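Local coordinates for coenzyme F420-dependent N(5),N(10)-methenyltetrahydromethanopterin reductase-related protein (Desulfurobacterium thermolithotrophum DSM 11699, PDB 6HUZ) that binds the iron-guanylylpyridinol cofactor and methenyl-tetrahydrofolate, and as a bacterial [Fe]-hydrogenase paralog uses tetrahydrofolate derivatives as substrates, at residues K80-F91 against L107-T118; G141-A149 against H156-N164. All coordinates share one frame; numbering follows the deposited sequence.

Interaction 1. Residues K80-F91 against L107-T118; sequences KEAEVAILFTPF and LVENAVICTTCT. With FE9 (iron-guanylyl pyridinol cofactor), chain B.
Strands 84-87 and 112-115 run side by side, their axes 4.7 Å apart at closest and 19° from parallel, V84 beside V112, A85 beside I113 and I86 beside C114. With helix 95-103 between them in sequence they form a beta-alpha-beta unit of the Rossmann-like N-terminal domain, whose strand ends carry the cofactor, as is usual in this fold. The central bonds, from C114 N to A85 O and from L87 N to C114 O, are both 2.8 Å long and nearly straight.

On one face V84 CG2 lies alongside V112 CG1, and I86 CG2 meets T116 CG2, the two side chains crossing at about a right angle. On the other, L87 CD1 rests on I113 CG2, and helix 121-127 packs over both side chains. Near the start of the strands L107 CD2 touches the methyls of A82 and A85.

Beyond the strands, threonine hydroxyls take over the pairing. T116 OG1 gives its proton to L87 O at 2.9 Å; T118 OG1 does the same to T89 O. A water bonded to L87 O, T116 N and T118 OG1 ties these links together.

The ring of F88, its CG anti to the backbone N (chi1 -160°), packs against the pyridinol, FE9 C5M lying over one face, 3.4 Å above the plane and toward the rim. An alanine here is likely to strip that methyl and the neighbouring pyridinol atoms of their aromatic support, leaving the group less firmly placed. C117 SG binds the iron, FE9 FE, at 2.5 Å. C117 N donates to the acyl oxygen FE9 O18. F91 also touches methenyltetrahydrofolate and M234 of the second subunit. T118 CG2 sits squarely over the centre of the F91 ring, 3.4 Å from its centroid and 2° off the normal.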
loop_
_atom_site.group_PDB
_atom_site.type_symbol
_atom_site.label_atom_id
_atom_site.label_comp_id
_atom_site.label_asym_id
_atom_site.label_seq_id
_atom_site.Cartn_x
_atom_site.Cartn_y
_atom_site.Cartn_z
ATOM N N LYS A 80 32.177 24.800 -10.961
ATOM C CA LYS A 80 32.742 26.114 -10.622
ATOM C C LYS A 80 31.783 27.309 -10.602
ATOM O O LYS A 80 31.843 28.091 -9.640
ATOM C CB LYS A 80 33.946 26.441 -11.507
ATOM C CG LYS A 80 35.057 25.381 -11.491
ATOM C CD LYS A 80 36.100 25.601 -10.410
ATOM C CE LYS A 80 37.174 24.544 -10.481
ATOM N NZ LYS A 80 38.539 25.089 -10.253
ATOM N N GLU A 81 30.918 27.502 -11.612
ATOM C CA GLU A 81 30.000 28.667 -11.526
ATOM C C GLU A 81 28.523 28.219 -11.388
ATOM O O GLU A 81 27.613 29.038 -11.496
ATOM C CB GLU A 81 30.127 29.614 -12.731
ATOM C CG GLU A 81 31.519 29.758 -13.303
ATOM C CD GLU A 81 31.490 30.433 -14.655
ATOM O OE1 GLU A 81 31.749 31.656 -14.711
ATOM O OE2 GLU A 81 31.198 29.742 -15.660
ATOM N N ALA A 82 28.294 26.933 -11.157
ATOM C CA ALA A 82 26.966 26.374 -11.068
ATOM C C ALA A 82 26.122 26.803 -9.846
ATOM O O ALA A 82 26.502 26.533 -8.707
ATOM C CB ALA A 82 27.067 24.857 -11.128
ATOM N N GLU A 83 24.972 27.462 -10.095
ATOM C CA GLU A 83 24.042 27.869 -9.028
ATOM C C GLU A 83 23.091 26.697 -8.785
ATOM O O GLU A 83 22.542 26.541 -7.692
ATOM C CB GLU A 83 23.179 29.050 -9.454
ATOM C CG GLU A 83 23.884 30.377 -9.524
ATOM C CD GLU A 83 22.923 31.363 -10.135
ATOM O OE1 GLU A 83 23.170 31.806 -11.278
ATOM O OE2 GLU A 83 21.898 31.664 -9.481
ATOM N N VAL A 84 22.852 25.905 -9.837
ATOM C CA VAL A 84 21.989 24.722 -9.787
ATOM C C VAL A 84 22.792 23.585 -10.461
ATOM O O VAL A 84 23.280 23.755 -11.576
ATOM C CB VAL A 84 20.641 24.914 -10.518
ATOM C CG1 VAL A 84 19.877 23.584 -10.585
ATOM C CG2 VAL A 84 19.789 25.985 -9.847
ATOM N N ALA A 85 22.914 22.448 -9.788
ATOM C CA ALA A 85 23.606 21.276 -10.311
ATOM C C ALA A 85 22.543 20.179 -10.354
ATOM O O ALA A 85 22.011 19.807 -9.308
ATOM C CB ALA A 85 24.766 20.882 -9.401
ATOM N N ILE A 86 22.182 19.710 -11.559
ATOM C CA ILE A 86 21.162 18.689 -11.729
ATOM C C ILE A 86 21.817 17.353 -12.052
ATOM O O ILE A 86 22.536 17.254 -13.045
ATOM C CB ILE A 86 20.109 19.063 -12.788
ATOM C CG1 ILE A 86 19.370 20.355 -12.365
ATOM C CG2 ILE A 86 19.093 17.884 -12.906
ATOM C CD1 ILE A 86 18.635 21.050 -13.457
ATOM N N LEU A 87 21.541 16.324 -11.230
ATOM C CA LEU A 87 22.139 15.016 -11.436
ATOM C C LEU A 87 21.286 14.060 -12.256
ATOM O O LEU A 87 20.475 13.329 -11.683
ATOM C CB LEU A 87 22.501 14.408 -10.074
ATOM C CG LEU A 87 23.466 15.245 -9.225
ATOM C CD1 LEU A 87 23.642 14.644 -7.853
ATOM C CD2 LEU A 87 24.846 15.377 -9.902
ATOM N N PHE A 88 21.476 14.061 -13.599
ATOM C CA PHE A 88 20.775 13.149 -14.526
ATOM C C PHE A 88 21.817 12.005 -14.652
ATOM O O PHE A 88 22.314 11.724 -15.732
ATOM C CB PHE A 88 20.529 13.853 -15.894
ATOM C CG PHE A 88 19.426 13.196 -16.687
ATOM C CD1 PHE A 88 19.703 12.140 -17.549
ATOM C CD2 PHE A 88 18.101 13.600 -16.534
ATOM C CE1 PHE A 88 18.673 11.480 -18.219
ATOM C CE2 PHE A 88 17.071 12.947 -17.219
ATOM C CZ PHE A 88 17.361 11.875 -18.036
ATOM N N THR A 89 22.175 11.400 -13.514
ATOM C CA THR A 89 23.242 10.400 -13.427
ATOM C C THR A 89 22.736 8.949 -13.336
ATOM O O THR A 89 21.569 8.702 -13.065
ATOM C CB THR A 89 24.130 10.839 -12.265
ATOM O OG1 THR A 89 23.309 11.078 -11.129
ATOM C CG2 THR A 89 24.864 12.150 -12.575
ATOM N N PRO A 90 23.612 7.966 -13.582
ATOM C CA PRO A 90 23.152 6.563 -13.585
ATOM C C PRO A 90 22.409 5.978 -12.381
ATOM O O PRO A 90 22.612 6.349 -11.234
ATOM C CB PRO A 90 24.444 5.764 -13.801
ATOM C CG PRO A 90 25.367 6.686 -14.485
ATOM C CD PRO A 90 25.036 8.068 -13.939
ATOM N N PHE A 91 21.571 4.982 -12.671
ATOM C CA PHE A 91 20.862 4.229 -11.625
ATOM C C PHE A 91 21.985 3.446 -10.902
ATOM O O PHE A 91 21.929 3.247 -9.684
ATOM C CB PHE A 91 19.884 3.221 -12.234
ATOM C CG PHE A 91 18.511 3.774 -12.520
ATOM C CD1 PHE A 91 17.642 4.075 -11.486
ATOM C CD2 PHE A 91 18.087 3.985 -13.826
ATOM C CE1 PHE A 91 16.354 4.541 -11.751
ATOM C CE2 PHE A 91 16.808 4.472 -14.087
ATOM C CZ PHE A 91 15.957 4.761 -13.049
ATOM N N LEU A 107 31.038 24.100 -5.952
ATOM C CA LEU A 107 29.795 24.806 -6.263
ATOM C C LEU A 107 29.818 26.197 -5.647
ATOM O O LEU A 107 30.459 26.393 -4.620
ATOM C CB LEU A 107 28.569 23.983 -5.801
ATOM C CG LEU A 107 28.391 22.644 -6.524
ATOM C CD1 LEU A 107 27.401 21.706 -5.768
ATOM C CD2 LEU A 107 27.972 22.841 -7.970
ATOM N N VAL A 108 29.148 27.171 -6.280
ATOM C CA VAL A 108 29.135 28.543 -5.769
ATOM C C VAL A 108 28.407 28.614 -4.456
ATOM O O VAL A 108 27.584 27.740 -4.158
ATOM C CB VAL A 108 28.544 29.579 -6.767
ATOM C CG1 VAL A 108 29.211 29.475 -8.134
ATOM C CG2 VAL A 108 27.026 29.467 -6.884
ATOM N N GLU A 109 28.684 29.646 -3.659
ATOM C CA GLU A 109 27.990 29.770 -2.380
ATOM C C GLU A 109 26.461 29.755 -2.615
ATOM O O GLU A 109 25.984 30.350 -3.579
ATOM C CB GLU A 109 28.443 31.033 -1.636
ATOM C CG GLU A 109 27.976 31.092 -0.187
ATOM C CD GLU A 109 28.823 30.317 0.807
ATOM O OE1 GLU A 109 29.871 29.764 0.399
ATOM O OE2 GLU A 109 28.437 30.265 2.000
ATOM N N ASN A 110 25.714 29.040 -1.741
ATOM C CA ASN A 110 24.254 28.874 -1.775
ATOM C C ASN A 110 23.756 28.078 -2.989
ATOM O O ASN A 110 22.583 28.164 -3.324
ATOM C CB ASN A 110 23.539 30.217 -1.662
ATOM C CG ASN A 110 23.971 31.013 -0.452
ATOM O OD1 ASN A 110 23.974 30.526 0.686
ATOM N ND2 ASN A 110 24.349 32.262 -0.664
ATOM N N ALA A 111 24.627 27.293 -3.645
ATOM C CA ALA A 111 24.196 26.477 -4.783
ATOM C C ALA A 111 23.227 25.388 -4.280
ATOM O O ALA A 111 23.249 25.063 -3.090
ATOM C CB ALA A 111 25.391 25.796 -5.423
ATOM N N VAL A 112 22.398 24.812 -5.172
ATOM C CA VAL A 112 21.467 23.730 -4.790
ATOM C C VAL A 112 21.790 22.521 -5.689
ATOM O O VAL A 112 21.974 22.682 -6.892
ATOM C CB VAL A 112 19.959 24.141 -4.832
ATOM C CG1 VAL A 112 19.573 24.767 -6.167
ATOM C CG2 VAL A 112 19.012 22.962 -4.470
ATOM N N ILE A 113 21.893 21.318 -5.090
ATOM C CA ILE A 113 22.166 20.074 -5.804
ATOM C C ILE A 113 20.795 19.397 -5.965
ATOM O O ILE A 113 20.079 19.271 -4.977
ATOM C CB ILE A 113 23.150 19.180 -4.990
ATOM C CG1 ILE A 113 24.578 19.737 -5.084
ATOM C CG2 ILE A 113 23.084 17.722 -5.450
ATOM C CD1 ILE A 113 25.570 19.118 -4.087
ATOM N N CYS A 114 20.431 18.973 -7.196
ATOM C CA CYS A 114 19.149 18.336 -7.470
ATOM C C CYS A 114 19.319 16.954 -7.992
ATOM O O CYS A 114 20.126 16.754 -8.895
ATOM C CB CYS A 114 18.335 19.154 -8.467
ATOM S SG CYS A 114 17.982 20.837 -7.939
ATOM N N THR A 115 18.519 15.990 -7.475
ATOM C CA THR A 115 18.596 14.645 -8.025
ATOM C C THR A 115 17.432 14.528 -8.987
ATOM O O THR A 115 16.560 15.410 -9.026
ATOM C CB THR A 115 18.597 13.583 -6.947
ATOM O OG1 THR A 115 17.446 13.729 -6.104
ATOM C CG2 THR A 115 19.914 13.593 -6.146
ATOM N N THR A 116 17.428 13.468 -9.782
ATOM C CA THR A 116 16.351 13.181 -10.733
ATOM C C THR A 116 15.752 11.794 -10.293
ATOM O O THR A 116 15.910 11.418 -9.140
ATOM C CB THR A 116 16.876 13.243 -12.170
ATOM O OG1 THR A 116 17.869 12.229 -12.348
ATOM C CG2 THR A 116 17.433 14.616 -12.511
ATOM N N CYS A 117 15.112 11.043 -11.184
ATOM C CA CYS A 117 14.509 9.750 -10.837
ATOM C C CYS A 117 15.489 8.693 -10.349
ATOM O O CYS A 117 15.039 7.725 -9.770
ATOM C CB CYS A 117 13.714 9.205 -12.020
ATOM S SG CYS A 117 14.747 8.355 -13.262
ATOM N N THR A 118 16.797 8.820 -10.620
ATOM C CA THR A 118 17.757 7.791 -10.212
ATOM C C THR A 118 18.314 7.861 -8.786
ATOM O O THR A 118 19.134 7.007 -8.429
ATOM C CB THR A 118 18.949 7.828 -11.194
ATOM O OG1 THR A 118 19.498 9.153 -11.184
ATOM C CG2 THR A 118 18.530 7.436 -12.618
HETATM O O2 FE9 B . 15.194 6.671 -17.309
HETATM FE FE FE9 B . 14.128 9.145 -15.537
HETATM C C1F FE9 B . 13.961 9.915 -17.190
HETATM O O1F FE9 B . 13.857 10.397 -18.209
HETATM C C2F FE9 B . 12.533 9.919 -15.061
HETATM O O2F FE9 B . 11.568 10.429 -14.771
HETATM C C8 FE9 B . 15.151 10.560 -14.774
HETATM O O18 FE9 B . 14.643 11.575 -14.331
HETATM C C7 FE9 B . 16.660 10.392 -14.711
HETATM C C6 FE9 B . 16.971 9.179 -15.540
HETATM N N1 FE9 B . 15.883 8.445 -16.043
HETATM C C5 FE9 B . 18.367 8.807 -15.820
HETATM C C5M FE9 B . 19.485 9.609 -15.217
HETATM C C4 FE9 B . 18.618 7.618 -16.650
HETATM C C3 FE9 B . 17.462 6.840 -17.175
HETATM C C3M FE9 B . 17.641 5.625 -18.048
HETATM C C2 FE9 B . 16.067 7.316 -16.844
HETATM O O3P FE9 B . 19.917 7.249 -16.824
HETATM P P1 FE9 B . 20.757 7.537 -18.174
HETATM O O1P FE9 B . 19.839 7.785 -19.273
HETATM O O2P FE9 B . 21.553 6.173 -18.524
HETATM O "O5'" FE9 B . 21.690 8.788 -17.851
HETATM C "C5'" FE9 B . 22.813 8.704 -16.987
HETATM C "C4'" FE9 B . 23.903 9.562 -17.619
HETATM O "O4'" FE9 B . 25.002 9.672 -16.723
HETATM C "C1'" FE9 B . 26.189 9.740 -17.501
HETATM C "C2'" FE9 B . 25.941 8.746 -18.615
HETATM O "O2'" FE9 B . 26.780 8.929 -19.764
HETATM C "C3'" FE9 B . 24.462 8.965 -18.911
HETATM O "O3'" FE9 B . 24.241 9.879 -19.986
HETATM N N9A FE9 B . 27.362 9.489 -16.642
HETATM C C4A FE9 B . 27.991 10.470 -16.039
HETATM N N3A FE9 B . 27.849 11.815 -16.070
HETATM C C2A FE9 B . 28.716 12.577 -15.371
HETATM N N2A FE9 B . 28.513 13.913 -15.397
HETATM N N1A FE9 B . 29.738 12.078 -14.650
HETATM C C6A FE9 B . 30.007 10.762 -14.597
HETATM O O6A FE9 B . 30.943 10.315 -13.913
HETATM C C5A FE9 B . 29.101 9.852 -15.301
HETATM N N7A FE9 B . 28.999 8.526 -15.480
HETATM C C8A FE9 B . 27.934 8.319 -16.297
HETATM O O HOH W 1 21.139 28.456 -6.042
HETATM O O HOH W 2 19.662 11.637 -9.618
HETATM O O HOH W 3 21.771 7.127 -8.845
HETATM O O HOH W 4 19.920 4.485 -7.627
HETATM O O HOH W 5 13.216 7.096 -15.676
#

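Interaction 2. Residues G141-A149 against H156-N164; sequences GFSTMHPAA and HKHYLIATN. With FE9 (iron-guanylyl pyridinol cofactor), chain B.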
loop_
_atom_site.group_PDB
_atom_site.type_symbol
_atom_site.label_atom_id
_atom_site.label_comp_id
_atom_site.label_asym_id
_atom_site.label_seq_id
_atom_site.Cartn_x
_atom_site.Cartn_y
_atom_site.Cartn_z
ATOM N N GLY A 141 22.194 23.652 -0.775
ATOM C CA GLY A 141 20.827 23.169 -0.720
ATOM C C GLY A 141 20.640 21.862 -1.457
ATOM O O GLY A 141 21.380 21.546 -2.382
ATOM N N PHE A 142 19.642 21.087 -1.046
ATOM C CA PHE A 142 19.327 19.785 -1.653
ATOM C C PHE A 142 17.880 19.718 -2.022
ATOM O O PHE A 142 17.031 19.928 -1.173
ATOM C CB PHE A 142 19.648 18.647 -0.681
ATOM C CG PHE A 142 21.133 18.549 -0.485
ATOM C CD1 PHE A 142 21.774 19.318 0.469
ATOM C CD2 PHE A 142 21.904 17.733 -1.300
ATOM C CE1 PHE A 142 23.140 19.231 0.643
ATOM C CE2 PHE A 142 23.268 17.663 -1.131
ATOM C CZ PHE A 142 23.879 18.415 -0.166
ATOM N N SER A 143 17.586 19.428 -3.283
ATOM C CA SER A 143 16.204 19.335 -3.755
ATOM C C SER A 143 16.186 18.461 -5.001
ATOM O O SER A 143 17.073 17.621 -5.150
ATOM C CB SER A 143 15.656 20.724 -4.051
ATOM O OG SER A 143 14.288 20.703 -4.420
ATOM N N THR A 144 15.188 18.623 -5.881
ATOM C CA THR A 144 15.075 17.784 -7.072
ATOM C C THR A 144 14.535 18.541 -8.263
ATOM O O THR A 144 13.873 19.563 -8.126
ATOM C CB THR A 144 14.029 16.574 -6.860
ATOM O OG1 THR A 144 12.675 17.052 -6.696
ATOM C CG2 THR A 144 14.353 15.658 -5.676
ATOM N N MET A 145 14.807 17.998 -9.452
ATOM C CA MET A 145 14.278 18.519 -10.701
ATOM C C MET A 145 13.860 17.224 -11.378
ATOM O O MET A 145 14.371 16.864 -12.428
ATOM C CB MET A 145 15.313 19.337 -11.497
ATOM C CG MET A 145 15.428 20.797 -10.998
ATOM S SD MET A 145 13.960 21.851 -11.170
ATOM C CE MET A 145 13.927 22.126 -12.869
ATOM N N HIS A 146 12.918 16.505 -10.724
ATOM C CA HIS A 146 12.429 15.224 -11.197
ATOM C C HIS A 146 11.448 15.465 -12.355
ATOM O O HIS A 146 10.382 16.044 -12.148
ATOM C CB HIS A 146 11.782 14.439 -10.054
ATOM C CG HIS A 146 11.590 12.996 -10.372
ATOM N ND1 HIS A 146 11.086 12.592 -11.595
ATOM C CD2 HIS A 146 11.816 11.903 -9.605
ATOM C CE1 HIS A 146 11.006 11.273 -11.530
ATOM N NE2 HIS A 146 11.454 10.816 -10.361
ATOM N N PRO A 147 11.828 15.030 -13.580
ATOM C CA PRO A 147 10.946 15.235 -14.741
ATOM C C PRO A 147 9.649 14.436 -14.717
ATOM O O PRO A 147 8.702 14.857 -15.383
ATOM C CB PRO A 147 11.819 14.848 -15.934
ATOM C CG PRO A 147 12.868 13.963 -15.395
ATOM C CD PRO A 147 13.070 14.308 -13.949
ATOM N N ALA A 148 9.624 13.287 -13.992
ATOM C CA ALA A 148 8.452 12.380 -13.851
ATOM C C ALA A 148 7.913 12.191 -15.270
ATOM O O ALA A 148 6.715 12.314 -15.548
ATOM C CB ALA A 148 7.391 13.036 -12.957
ATOM N N ALA A 149 8.863 11.971 -16.178
ATOM C CA ALA A 149 8.651 11.837 -17.624
ATOM C C ALA A 149 10.045 11.808 -18.239
ATOM O O ALA A 149 11.028 12.029 -17.523
ATOM C CB ALA A 149 7.888 13.081 -18.165
ATOM N N HIS A 156 6.570 15.365 -21.094
ATOM C CA HIS A 156 7.334 16.112 -20.100
ATOM C C HIS A 156 6.861 17.577 -20.082
ATOM O O HIS A 156 7.308 18.393 -20.895
ATOM C CB HIS A 156 8.840 16.001 -20.368
ATOM C CG HIS A 156 9.635 16.821 -19.409
ATOM N ND1 HIS A 156 10.638 17.661 -19.842
ATOM C CD2 HIS A 156 9.501 16.947 -18.066
ATOM C CE1 HIS A 156 11.120 18.241 -18.756
ATOM N NE2 HIS A 156 10.445 17.860 -17.661
ATOM N N LYS A 157 5.927 17.909 -19.157
ATOM C CA LYS A 157 5.403 19.268 -19.071
ATOM C C LYS A 157 5.500 19.767 -17.669
ATOM O O LYS A 157 4.731 20.617 -17.282
ATOM C CB LYS A 157 3.939 19.289 -19.522
ATOM C CG LYS A 157 3.702 18.493 -20.800
ATOM C CD LYS A 157 2.507 18.982 -21.608
ATOM C CE LYS A 157 1.563 17.863 -21.969
ATOM N NZ LYS A 157 0.949 18.089 -23.305
ATOM N N HIS A 158 6.432 19.246 -16.879
ATOM C CA HIS A 158 6.463 19.664 -15.473
ATOM C C HIS A 158 7.704 19.136 -14.835
ATOM O O HIS A 158 8.421 18.337 -15.430
ATOM C CB HIS A 158 5.261 18.908 -14.745
ATOM C CG HIS A 158 5.252 17.455 -15.145
ATOM N ND1 HIS A 158 4.526 17.015 -16.243
ATOM C CD2 HIS A 158 5.984 16.423 -14.668
ATOM C CE1 HIS A 158 4.808 15.726 -16.371
ATOM N NE2 HIS A 158 5.688 15.328 -15.452
ATOM N N TYR A 159 7.927 19.537 -13.594
ATOM C CA TYR A 159 9.021 19.033 -12.769
ATOM C C TYR A 159 8.465 18.852 -11.325
ATOM O O TYR A 159 7.621 19.646 -10.884
ATOM C CB TYR A 159 10.192 19.999 -12.694
ATOM C CG TYR A 159 11.065 20.033 -13.927
ATOM C CD1 TYR A 159 11.894 18.965 -14.247
ATOM C CD2 TYR A 159 11.071 21.140 -14.772
ATOM C CE1 TYR A 159 12.706 18.994 -15.371
ATOM C CE2 TYR A 159 11.886 21.183 -15.899
ATOM C CZ TYR A 159 12.699 20.103 -16.197
ATOM O OH TYR A 159 13.494 20.103 -17.309
ATOM N N LEU A 160 8.963 17.836 -10.610
ATOM C CA LEU A 160 8.623 17.597 -9.226
ATOM C C LEU A 160 9.827 18.140 -8.479
ATOM O O LEU A 160 10.955 17.701 -8.744
ATOM C CB LEU A 160 8.415 16.107 -8.937
ATOM C CG LEU A 160 7.360 15.410 -9.777
ATOM C CD1 LEU A 160 7.063 14.005 -9.200
ATOM C CD2 LEU A 160 6.093 16.209 -9.842
ATOM N N ILE A 161 9.585 19.107 -7.574
ATOM C CA ILE A 161 10.597 19.815 -6.782
ATOM C C ILE A 161 10.417 19.541 -5.309
ATOM O O ILE A 161 9.377 19.864 -4.705
ATOM C CB ILE A 161 10.575 21.351 -7.103
ATOM C CG1 ILE A 161 10.888 21.599 -8.585
ATOM C CG2 ILE A 161 11.563 22.146 -6.222
ATOM C CD1 ILE A 161 10.393 22.968 -9.069
ATOM N N ALA A 162 11.431 18.935 -4.718
ATOM C CA ALA A 162 11.368 18.550 -3.300
ATOM C C ALA A 162 11.395 19.731 -2.341
ATOM O O ALA A 162 12.235 20.600 -2.474
ATOM C CB ALA A 162 12.526 17.606 -2.973
ATOM N N THR A 163 10.494 19.735 -1.355
ATOM C CA THR A 163 10.428 20.782 -0.342
ATOM C C THR A 163 10.806 20.168 1.026
ATOM O O THR A 163 11.039 18.966 1.126
ATOM C CB THR A 163 9.010 21.368 -0.252
ATOM O OG1 THR A 163 8.155 20.405 0.362
ATOM C CG2 THR A 163 8.462 21.796 -1.611
ATOM N N ASN A 164 10.844 21.014 2.076
ATOM C CA ASN A 164 11.167 20.583 3.435
ATOM C C ASN A 164 9.943 20.010 4.158
ATOM O O ASN A 164 10.056 19.611 5.316
ATOM C CB ASN A 164 11.700 21.764 4.251
ATOM C CG ASN A 164 12.954 22.380 3.671
ATOM O OD1 ASN A 164 13.948 21.690 3.430
ATOM N ND2 ASN A 164 12.947 23.694 3.429
HETATM O O2 FE9 B . 15.194 6.671 -17.309
HETATM FE FE FE9 B . 14.128 9.145 -15.537
HETATM C C1F FE9 B . 13.961 9.915 -17.190
HETATM O O1F FE9 B . 13.857 10.397 -18.209
HETATM C C2F FE9 B . 12.533 9.919 -15.061
HETATM O O2F FE9 B . 11.568 10.429 -14.771
HETATM C C8 FE9 B . 15.151 10.560 -14.774
HETATM O O18 FE9 B . 14.643 11.575 -14.331
HETATM C C7 FE9 B . 16.660 10.392 -14.711
HETATM C C6 FE9 B . 16.971 9.179 -15.540
HETATM N N1 FE9 B . 15.883 8.445 -16.043
HETATM C C5 FE9 B . 18.367 8.807 -15.820
HETATM C C5M FE9 B . 19.485 9.609 -15.217
HETATM C C4 FE9 B . 18.618 7.618 -16.650
HETATM C C3 FE9 B . 17.462 6.840 -17.175
HETATM C C3M FE9 B . 17.641 5.625 -18.048
HETATM C C2 FE9 B . 16.067 7.316 -16.844
HETATM O O3P FE9 B . 19.917 7.249 -16.824
HETATM P P1 FE9 B . 20.757 7.537 -18.174
HETATM O O1P FE9 B . 19.839 7.785 -19.273
HETATM O O2P FE9 B . 21.553 6.173 -18.524
HETATM O "O5'" FE9 B . 21.690 8.788 -17.851
HETATM C "C5'" FE9 B . 22.813 8.704 -16.987
HETATM C "C4'" FE9 B . 23.903 9.562 -17.619
HETATM O "O4'" FE9 B . 25.002 9.672 -16.723
HETATM C "C1'" FE9 B . 26.189 9.740 -17.501
HETATM C "C2'" FE9 B . 25.941 8.746 -18.615
HETATM O "O2'" FE9 B . 26.780 8.929 -19.764
HETATM C "C3'" FE9 B . 24.462 8.965 -18.911
HETATM O "O3'" FE9 B . 24.241 9.879 -19.986
HETATM N N9A FE9 B . 27.362 9.489 -16.642
HETATM C C4A FE9 B . 27.991 10.470 -16.039
HETATM N N3A FE9 B . 27.849 11.815 -16.070
HETATM C C2A FE9 B . 28.716 12.577 -15.371
HETATM N N2A FE9 B . 28.513 13.913 -15.397
HETATM N N1A FE9 B . 29.738 12.078 -14.650
HETATM C C6A FE9 B . 30.007 10.762 -14.597
HETATM O O6A FE9 B . 30.943 10.315 -13.913
HETATM C C5A FE9 B . 29.101 9.852 -15.301
HETATM N N7A FE9 B . 28.999 8.526 -15.480
HETATM C C8A FE9 B . 27.934 8.319 -16.297
HETATM O O HOH W 5 13.216 7.096 -15.676
#
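The Y159 ring is sandwiched: M145 CE stands over the centre of one face, 3.6 Å from the centroid, while H156 NE2 lies over the opposite face, toward the rim. The contact lies where the loop after strand 141-144, the outermost of the parallel Rossmann-like sheet, meets strand 158-163 and the residues before it. M145 brings its methyl to the ring through a chain bent at chi2 and chi3, which also holds SD above the ring in a Met-aromatic contact and beside I161 CG1. Helix 32-41 packs on M145 and Y159. H158 is engaged at its edge, NE2 donating in the ring plane to A148 O at 3.2 Å, although it approaches that carbonyl from well above its plane. The H146 ring accepts A148 N in plane at ND1, and its NE2 is bonded to D204; with both nitrogens engaged, its rotation is probably fixed.

The two strands run roughly antiparallel, their axes at 146°. The backbones pair in a single antiparallel hydrogen-bonded bridge, H146 with L160: H146 N donates to L160 O, and L160 N to H146 O at 2.8 Å. Farther along, hydroxyls span the gap. T144 OG1 donates to L160 O from above the carbonyl plane, giving that oxygen a second donor, and accepts a weak bond from A162 N. S143 OG, anti to its own N (chi1 -176°), reaches A162 O at 2.8 Å in the carbonyl plane, on a lone pair.

At the other end the 146-149 loop edges the cofactor pocket. A148 CB packs on L160 CD1, and both residues meet the second subunit. P147 CG approaches the acyl oxygen FE9 O18 at 3.2 Å, and A149 N makes a weak hydrogen bond, 3.4 Å, to FE9 O2F, the oxygen of an iron-bound CO.

Both interactions are largely buried and reach the same parallel sheet, in which strands 112-115 and 141-144 are neighbours, joined by probable backbone bonds from I113 N to G141 O and from G141 N to A111 O; strand 158-163 pairs with 190-195 outside it. Interaction 1 lies inside the sheet, with regular parallel pairing and aliphatic faces; its solvent-exposed residues lie toward the starts of its segments. Interaction 2 starts from the last strand and depends on one bridge, hydroxyls and histidines, with the second subunit against one end. The loops after strands 84-87, 112-115 and 141-144 converge on the cofactor: 107-118 supplies the iron's cysteine ligand, whereas 141-149 borders an iron-bound CO. C117 CB packs against H146 NE2.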